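Local atomic coordinates of tetratricopeptide repeat protein (Parabacteroides merdae ATCC 43184, PDB entry 4R7S), a protein that is of unknown function but, as a tetratricopeptide repeat protein, probably offers a helical scaffold for binding other proteins or peptides. Residues A[151-154]-A[160-163]. Numbering follows the deposited sequence.
Sequences ILEK and DESE. With EDO (1,2-ethanediol), chain D.
Glu153 OE1 is gripped by two groups from the turn that follows its helix, Arg156 NE in a salt bridge and Asn158 ND2 in a hydrogen bond, while the aliphatic part of Glu153 meets Glu161 and Ser162 of the next helix. Glu153 and Glu161 touch CG to CG at 3.8 Å. Their carboxylate planes are turned 75° apart, and Glu153 OE2 stays 5.0 Å from Glu161 OE2. Separate partners probably ease the like charges, since Arg164 forms a salt bridge with Glu161 OE2. Next to this pair, Ser162 CB rests 3.9 Å from Glu153 CB. With OG anti to the backbone N (chi1 -175°), the Ser162 hydroxyl is carried across to the facing helix, where it hydrogen-bonds with Ala150 O and lies 3.4 Å from Lys154 CB. A side chain as small as serine suits this buried place, because it lets the backbones come as close as 5.1 Å between Glu153 CA and Ser162 CA and still pairs its one polar atom. Lys154 contributes its CB to the helix contact, then bends at chi3 (89°) and leads its ammonium away to a salt bridge with Asp185 of helix 178-189. The same NZ gives a weak hydrogen bond to O1 of a 1,2-ethanediol, probably from the crystallisation liquor, at 3.3 Å. Ile151 flanks that diol, its CD1 3.7 Å from the diol C2; its branched hydrocarbon suits the packing on Ile120 of helix 109-121. Were Ile151 cut back to an alanine, Ile120 would probably lose much of its apolar neighbour and the diol its hydrocarbon side. Helices 143-156 and 159-172, joined by a very short turn and packed closely near it through a small residue, form a helical hairpin of the kind from which tetratricopeptide repeat folds are built, with helix 178-189 stacked against it in the superhelical array.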
# COMPACT_ATOMS: atom_id res chain seq x y z
N ILE A 151 13.36 0.78 5.99
CA ILE A 151 12.45 1.93 6.13
C ILE A 151 12.35 2.31 7.61
O ILE A 151 12.47 3.48 7.93
CB ILE A 151 11.07 1.65 5.47
CG1 ILE A 151 11.23 1.46 3.95
CG2 ILE A 151 10.03 2.76 5.78
CD1 ILE A 151 10.23 0.51 3.36
N LEU A 152 12.18 1.32 8.48
CA LEU A 152 12.10 1.46 9.94
C LEU A 152 13.32 2.21 10.52
O LEU A 152 13.16 3.16 11.28
CB LEU A 152 12.02 0.06 10.55
CG LEU A 152 12.18 -0.07 12.05
CD1 LEU A 152 11.03 0.56 12.75
CD2 LEU A 152 12.26 -1.49 12.44
N GLU A 153 14.53 1.76 10.15
CA GLU A 153 15.81 2.31 10.62
C GLU A 153 15.97 3.74 10.21
O GLU A 153 16.40 4.56 11.03
CB GLU A 153 16.99 1.47 10.15
CG GLU A 153 17.11 0.12 10.86
CD GLU A 153 17.17 0.06 12.38
OE1 GLU A 153 17.11 1.11 13.05
OE2 GLU A 153 17.28 -1.08 12.90
N LYS A 154 15.61 4.06 8.96
CA LYS A 154 15.60 5.42 8.44
C LYS A 154 14.65 6.31 9.30
O LYS A 154 15.05 7.37 9.75
CB LYS A 154 15.15 5.39 6.97
CG LYS A 154 14.78 6.78 6.42
CD LYS A 154 14.20 6.72 5.02
CE LYS A 154 12.70 6.55 5.02
NZ LYS A 154 12.23 6.30 3.65
N ASP A 160 22.75 4.89 9.13
CA ASP A 160 23.83 3.99 8.72
C ASP A 160 23.35 2.57 8.61
O ASP A 160 23.81 1.82 7.74
CB ASP A 160 25.01 4.07 9.69
CG ASP A 160 25.77 5.39 9.66
OD1 ASP A 160 25.76 6.07 8.59
OD2 ASP A 160 26.41 5.73 10.69
N GLU A 161 22.43 2.17 9.52
CA GLU A 161 21.89 0.82 9.48
C GLU A 161 20.98 0.70 8.23
O GLU A 161 21.13 -0.23 7.43
CB GLU A 161 21.15 0.48 10.80
CG GLU A 161 20.72 -0.98 10.97
CD GLU A 161 21.64 -2.13 10.58
OE1 GLU A 161 22.82 -1.89 10.22
OE2 GLU A 161 21.16 -3.29 10.62
N SER A 162 20.15 1.73 8.03
CA SER A 162 19.27 1.81 6.89
C SER A 162 20.07 1.73 5.58
O SER A 162 19.69 1.00 4.65
CB SER A 162 18.47 3.10 6.97
OG SER A 162 17.52 3.13 5.92
N GLU A 163 21.17 2.49 5.51
CA GLU A 163 22.02 2.54 4.32
C GLU A 163 22.67 1.19 4.07
O GLU A 163 22.75 0.76 2.93
CB GLU A 163 23.08 3.65 4.47
CG GLU A 163 23.93 3.79 3.22
CD GLU A 163 25.16 4.67 3.31
OE1 GLU A 163 25.72 4.83 4.42
OE2 GLU A 163 25.58 5.17 2.25
C1 EDO D . 8.96 5.18 2.58
O1 EDO D . 9.03 5.49 3.97
C2 EDO D . 8.58 3.68 2.33
O2 EDO D . 7.29 3.34 2.82